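Local coordinates for cobalamin biosynthesis protein CobN (Mycobacterium tuberculosis, PDB 7C6O), which forms the large subunit of a cobaltochelatase, which probably inserts cobalt into hydrogenobyrinic acid a,c-diamide, using ATP, during cobalamin biosynthesis, at residues D611-P616 against N834-G839; A890-G895 against T1061-H1066. All coordinates share one frame; numbering follows the deposited sequence.

Contact 1. Residues D611-P616 against N834-G839; sequences DHLIPP and NVLPTG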
loop_
_atom_site.group_PDB
_atom_site.type_symbol
_atom_site.label_atom_id
_atom_site.label_comp_id
_atom_site.label_asym_id
_atom_site.label_seq_id
_atom_site.Cartn_x
_atom_site.Cartn_y
_atom_site.Cartn_z
ATOM N N ASP A 611 -4.185 -12.773 -0.145
ATOM C CA ASP A 611 -4.968 -11.947 -1.047
ATOM C C ASP A 611 -6.029 -12.788 -1.751
ATOM O O ASP A 611 -5.934 -14.015 -1.838
ATOM C CB ASP A 611 -4.078 -11.185 -2.041
ATOM C CG ASP A 611 -3.292 -12.080 -2.985
ATOM O OD1 ASP A 611 -3.512 -13.305 -3.029
ATOM O OD2 ASP A 611 -2.431 -11.523 -3.701
ATOM N N HIS A 612 -7.082 -12.111 -2.207
ATOM C CA HIS A 612 -8.225 -12.793 -2.788
ATOM C C HIS A 612 -8.613 -12.150 -4.111
ATOM O O HIS A 612 -8.249 -11.011 -4.416
ATOM C CB HIS A 612 -9.433 -12.826 -1.825
ATOM C CG HIS A 612 -10.059 -11.489 -1.563
ATOM N ND1 HIS A 612 -10.850 -10.840 -2.487
ATOM C CD2 HIS A 612 -10.042 -10.698 -0.463
ATOM C CE1 HIS A 612 -11.277 -9.697 -1.976
ATOM N NE2 HIS A 612 -10.802 -9.588 -0.749
ATOM N N LEU A 613 -9.370 -12.914 -4.891
ATOM C CA LEU A 613 -9.696 -12.541 -6.255
ATOM C C LEU A 613 -10.597 -11.307 -6.291
ATOM O O LEU A 613 -11.316 -10.992 -5.339
ATOM C CB LEU A 613 -10.374 -13.715 -6.964
ATOM C CG LEU A 613 -10.524 -13.639 -8.484
ATOM C CD1 LEU A 613 -9.164 -13.519 -9.155
ATOM C CD2 LEU A 613 -11.274 -14.854 -8.997
ATOM N N ILE A 614 -10.535 -10.601 -7.414
ATOM C CA ILE A 614 -11.444 -9.498 -7.714
ATOM C C ILE A 614 -12.862 -10.051 -7.822
ATOM O O ILE A 614 -13.038 -11.259 -8.040
ATOM C CB ILE A 614 -11.026 -8.780 -9.006
ATOM C CG1 ILE A 614 -11.140 -9.732 -10.200
ATOM C CG2 ILE A 614 -9.605 -8.242 -8.873
ATOM C CD1 ILE A 614 -11.058 -9.041 -11.546
ATOM N N PRO A 615 -13.896 -9.226 -7.677
ATOM C CA PRO A 615 -15.264 -9.709 -7.896
ATOM C C PRO A 615 -15.442 -10.195 -9.323
ATOM O O PRO A 615 -14.664 -9.826 -10.215
ATOM C CB PRO A 615 -16.131 -8.468 -7.615
ATOM C CG PRO A 615 -15.200 -7.304 -7.732
ATOM C CD PRO A 615 -13.869 -7.810 -7.271
ATOM N N PRO A 616 -16.443 -11.036 -9.580
ATOM C CA PRO A 616 -16.743 -11.398 -10.967
ATOM C C PRO A 616 -17.102 -10.154 -11.764
ATOM O O PRO A 616 -17.767 -9.245 -11.261
ATOM C CB PRO A 616 -17.930 -12.359 -10.835
ATOM C CG PRO A 616 -18.561 -12.002 -9.534
ATOM C CD PRO A 616 -17.422 -11.600 -8.635
ATOM N N ASN A 834 0.204 -11.858 -13.824
ATOM C CA ASN A 834 0.995 -12.486 -12.768
ATOM C C ASN A 834 0.595 -12.039 -11.360
ATOM O O ASN A 834 1.210 -12.509 -10.396
ATOM C CB ASN A 834 2.495 -12.252 -13.003
ATOM C CG ASN A 834 2.947 -10.838 -12.669
ATOM O OD1 ASN A 834 2.150 -9.904 -12.617
ATOM N ND2 ASN A 834 4.248 -10.677 -12.460
ATOM N N VAL A 835 -0.410 -11.171 -11.198
ATOM C CA VAL A 835 -0.962 -10.954 -9.863
ATOM C C VAL A 835 -1.773 -12.164 -9.423
ATOM O O VAL A 835 -2.053 -12.326 -8.228
ATOM C CB VAL A 835 -1.816 -9.672 -9.788
ATOM C CG1 VAL A 835 -1.027 -8.470 -10.292
ATOM C CG2 VAL A 835 -3.134 -9.839 -10.550
ATOM N N LEU A 836 -2.156 -13.019 -10.361
ATOM C CA LEU A 836 -2.745 -14.324 -10.128
ATOM C C LEU A 836 -1.645 -15.383 -10.109
ATOM O O LEU A 836 -0.647 -15.261 -10.827
ATOM C CB LEU A 836 -3.766 -14.650 -11.216
ATOM C CG LEU A 836 -4.780 -13.541 -11.519
ATOM C CD1 LEU A 836 -5.717 -13.936 -12.661
ATOM C CD2 LEU A 836 -5.573 -13.186 -10.268
ATOM N N PRO A 837 -1.775 -16.440 -9.294
ATOM C CA PRO A 837 -2.917 -16.774 -8.437
ATOM C C PRO A 837 -3.031 -15.919 -7.180
ATOM O O PRO A 837 -2.052 -15.314 -6.733
ATOM C CB PRO A 837 -2.636 -18.226 -8.054
ATOM C CG PRO A 837 -1.151 -18.288 -8.000
ATOM C CD PRO A 837 -0.686 -17.423 -9.147
ATOM N N THR A 838 -4.232 -15.881 -6.614
ATOM C CA THR A 838 -4.439 -15.243 -5.323
ATOM C C THR A 838 -4.085 -16.241 -4.221
ATOM O O THR A 838 -3.498 -17.298 -4.470
ATOM C CB THR A 838 -5.868 -14.720 -5.206
ATOM O OG1 THR A 838 -6.791 -15.781 -5.475
ATOM C CG2 THR A 838 -6.101 -13.584 -6.197
ATOM N N GLY A 839 -4.448 -15.920 -2.982
ATOM C CA GLY A 839 -4.027 -16.726 -1.856
ATOM C C GLY A 839 -2.602 -16.485 -1.420
ATOM O O GLY A 839 -2.013 -17.348 -0.763
HETATM O O HOH W 1 -0.985 -12.131 -5.729
#

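Contact 2. Residues A890-G895 against T1061-H1066; sequences AMRTAG and TDTREH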
loop_
_atom_site.group_PDB
_atom_site.type_symbol
_atom_site.label_atom_id
_atom_site.label_comp_id
_atom_site.label_asym_id
_atom_site.label_seq_id
_atom_site.Cartn_x
_atom_site.Cartn_y
_atom_site.Cartn_z
ATOM N N ALA A 890 -0.009 4.339 -7.286
ATOM C CA ALA A 890 1.366 4.173 -7.739
ATOM C C ALA A 890 1.758 2.703 -7.786
ATOM O O ALA A 890 2.544 2.297 -8.648
ATOM C CB ALA A 890 2.321 4.950 -6.831
ATOM N N MET A 891 1.209 1.889 -6.886
ATOM C CA MET A 891 1.526 0.466 -6.889
ATOM C C MET A 891 0.772 -0.290 -7.978
ATOM O O MET A 891 1.275 -1.301 -8.481
ATOM C CB MET A 891 1.223 -0.135 -5.520
ATOM C CG MET A 891 2.094 0.416 -4.404
ATOM S SD MET A 891 1.592 -0.209 -2.795
ATOM C CE MET A 891 2.983 0.314 -1.789
ATOM N N ARG A 892 -0.427 0.174 -8.348
ATOM C CA ARG A 892 -1.179 -0.474 -9.419
ATOM C C ARG A 892 -0.579 -0.186 -10.791
ATOM O O ARG A 892 -0.659 -1.029 -11.693
ATOM C CB ARG A 892 -2.637 -0.008 -9.415
ATOM C CG ARG A 892 -3.499 -0.439 -8.237
ATOM C CD ARG A 892 -4.938 0.052 -8.461
ATOM N NE ARG A 892 -5.829 -0.242 -7.345
ATOM C CZ ARG A 892 -6.582 0.661 -6.725
ATOM N NH1 ARG A 892 -6.573 1.929 -7.119
ATOM N NH2 ARG A 892 -7.360 0.289 -5.720
ATOM N N THR A 893 -0.001 1.002 -10.975
ATOM C CA THR A 893 0.407 1.479 -12.288
ATOM C C THR A 893 1.907 1.668 -12.444
ATOM O O THR A 893 2.356 1.973 -13.558
ATOM C CB THR A 893 -0.269 2.822 -12.602
ATOM O OG1 THR A 893 0.266 3.826 -11.733
ATOM C CG2 THR A 893 -1.774 2.732 -12.391
ATOM N N ALA A 894 2.683 1.513 -11.373
ATOM C CA ALA A 894 4.103 1.856 -11.326
ATOM C C ALA A 894 4.344 3.351 -11.524
ATOM O O ALA A 894 5.435 3.756 -11.939
ATOM C CB ALA A 894 4.924 1.037 -12.333
ATOM N N GLY A 895 3.339 4.186 -11.244
ATOM C CA GLY A 895 3.569 5.609 -11.076
ATOM C C GLY A 895 2.967 6.559 -12.096
ATOM O O GLY A 895 3.568 7.598 -12.388
ATOM N N THR A 1061 -8.678 7.497 -12.454
ATOM C CA THR A 1061 -9.298 6.201 -12.191
ATOM C C THR A 1061 -8.485 5.163 -12.949
ATOM O O THR A 1061 -8.534 5.108 -14.181
ATOM C CB THR A 1061 -10.760 6.184 -12.628
ATOM O OG1 THR A 1061 -10.845 6.475 -14.029
ATOM C CG2 THR A 1061 -11.555 7.220 -11.858
ATOM N N ASP A 1062 -7.743 4.336 -12.215
ATOM C CA ASP A 1062 -6.782 3.419 -12.803
ATOM C C ASP A 1062 -7.185 1.956 -12.707
ATOM O O ASP A 1062 -6.480 1.100 -13.253
ATOM C CB ASP A 1062 -5.413 3.611 -12.135
ATOM C CG ASP A 1062 -5.523 3.811 -10.633
ATOM O OD1 ASP A 1062 -6.512 3.346 -10.028
ATOM O OD2 ASP A 1062 -4.621 4.450 -10.056
ATOM N N THR A 1063 -8.277 1.637 -12.017
ATOM C CA THR A 1063 -8.699 0.251 -11.869
ATOM C C THR A 1063 -10.193 0.150 -12.147
ATOM O O THR A 1063 -10.957 1.071 -11.845
ATOM C CB THR A 1063 -8.336 -0.296 -10.466
ATOM O OG1 THR A 1063 -7.841 -1.639 -10.583
ATOM C CG2 THR A 1063 -9.530 -0.281 -9.526
ATOM N N ARG A 1064 -10.597 -0.960 -12.765
ATOM C CA ARG A 1064 -11.977 -1.151 -13.194
ATOM C C ARG A 1064 -12.822 -1.914 -12.186
ATOM O O ARG A 1064 -14.051 -1.925 -12.318
ATOM C CB ARG A 1064 -12.017 -1.884 -14.541
ATOM C CG ARG A 1064 -11.977 -0.964 -15.743
ATOM C CD ARG A 1064 -13.317 -0.274 -15.955
ATOM N NE ARG A 1064 -13.199 0.865 -16.863
ATOM C CZ ARG A 1064 -13.376 2.132 -16.500
ATOM N NH1 ARG A 1064 -13.698 2.427 -15.248
ATOM N NH2 ARG A 1064 -13.241 3.103 -17.393
ATOM N N GLU A 1065 -12.200 -2.544 -11.187
ATOM C CA GLU A 1065 -12.941 -3.343 -10.216
ATOM C C GLU A 1065 -13.909 -2.508 -9.385
ATOM O O GLU A 1065 -14.895 -3.050 -8.874
ATOM C CB GLU A 1065 -11.964 -4.078 -9.296
ATOM C CG GLU A 1065 -11.160 -5.181 -9.984
ATOM C CD GLU A 1065 -9.917 -4.673 -10.707
ATOM O OE1 GLU A 1065 -9.771 -3.445 -10.895
ATOM O OE2 GLU A 1065 -9.081 -5.515 -11.092
ATOM N N HIS A 1066 -13.651 -1.212 -9.229
ATOM C CA HIS A 1066 -14.560 -0.313 -8.532
ATOM C C HIS A 1066 -14.586 1.012 -9.278
ATOM O O HIS A 1066 -13.757 1.268 -10.155
ATOM C CB HIS A 1066 -14.142 -0.107 -7.070
ATOM C CG HIS A 1066 -12.860 0.648 -6.912
ATOM N ND1 HIS A 1066 -11.653 0.028 -6.672
ATOM C CD2 HIS A 1066 -12.596 1.977 -6.965
ATOM C CE1 HIS A 1066 -10.702 0.941 -6.579
ATOM N NE2 HIS A 1066 -11.247 2.131 -6.758
HETATM O O HOH W 2 -8.395 3.541 -5.651
#

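Contact 1. Residues D611-P616 against N834-G839
Gly-839 N donates to Asp-611 O across 2.7 Å, the one direct hydrogen bond between the segments, with an N-H...O angle of 154°. Asp-611 also shares a backbone hydrogen bond with Arg-840, the next residue. The carboxylate of the same aspartate reaches over the incoming loop: with chi1 at 63°, CG sits between the backbone N and the carbonyl carbon, which brings Asp-611 OD1 to 3.1 Å from Thr-838 CA and lets it accept from Arg-840 N. The other oxygen, Asp-611 OD2, lies 2.6 Å from a water, and that water O is 2.7 Å from Val-835 O, so the water bridges the two segments. A cis peptide bond precedes Pro-837. Thr-838 points its CB toward segment 611-616. The methyl Thr-838 CG2 packs on the peptide joining His-612 to Leu-613, 3.6 Å from His-612 C, while Thr-838 OG1 and Leu-613 N share Glu-807 OE2 as a partner outside the segments. Beside it, Leu-613 CD1 meets Leu-836 CD2 at 3.8 Å, and both side chains also touch Leu-801 of helix 784-801. The whole illustrates how a coil segment can dock by its backbone on the end of a strand: 608-612 pairs in parallel with 586-591 in a mixed sheet of the CobN/magnesium chelatase family.

Contact 2. Residues A890-G895 against T1061-H1066
The last turn of helix 887-893 faces the loop that leaves strand 1056-1061, its backbone approaching closest where Thr-893 CA and Asp-1062 CA stand 7.5 Å apart. Here Thr-893 CG2 touches Asp-1062 CB at 3.8 Å. Thr-893 OG1 accepts from Gly-895 N at 3.1 Å, an ST turn, and is also hydrogen-bonded to Ser-889 O. Arg-892 spans the gap with a chain extended from CG to NE. Arg-892 NH1 forms a salt bridge of 3.2 Å to Asp-1062 OD1, the two planar groups turned 72° apart; its hydrogen bond is weak, and it is doubtful in so far as Asp-1062 has two conformers. Thr-1063 lies over one face of the guanidinium, Thr-1063 CG2 4.2 Å from Arg-892 CZ. Arg-892 NH2 lies at the edge of the His-1066 ring, near its plane, 3.5 Å from His-1066 CE1, with the planes 58° apart. A water accepts from Arg-892 NH1 at 2.8 Å and bonds weakly to His-1066 NE2, whose stronger partner is Tyr-1074. Asn-593 O and Asp-594 hold the remaining guanidinium nitrogens, so the group is probably fixed in rotation. The contact ties the helix after strand 880-885 to the loop after strand 1056-1061, two parallel neighbours in a mixed alpha/beta sheet.

Overall arrangement
Following the chain from its N terminus, strand 608-612 ends a mixed sheet, and a largely helical excursion of 217 residues leads to 834-839, where contact 1 closes the loop. Contact 2 opens only afterwards at 890-895 and closes at 1061-1066, its excursion carrying much of the mixed sheet that holds strands 880-885 and 1056-1061. The two loops therefore follow in series, neither nested nor crossed. Contact 1 ties a strand end to a distant coil, contact 2 a helix to a loop of the other sheet. Their centres are about 15 Å apart, and the regions meet where Ile-614 CG2 packs 3.6 Å from Glu-1065 OE2. Asn-593 is common to both: it touches Ile-614, and its O accepts from Arg-892 NE.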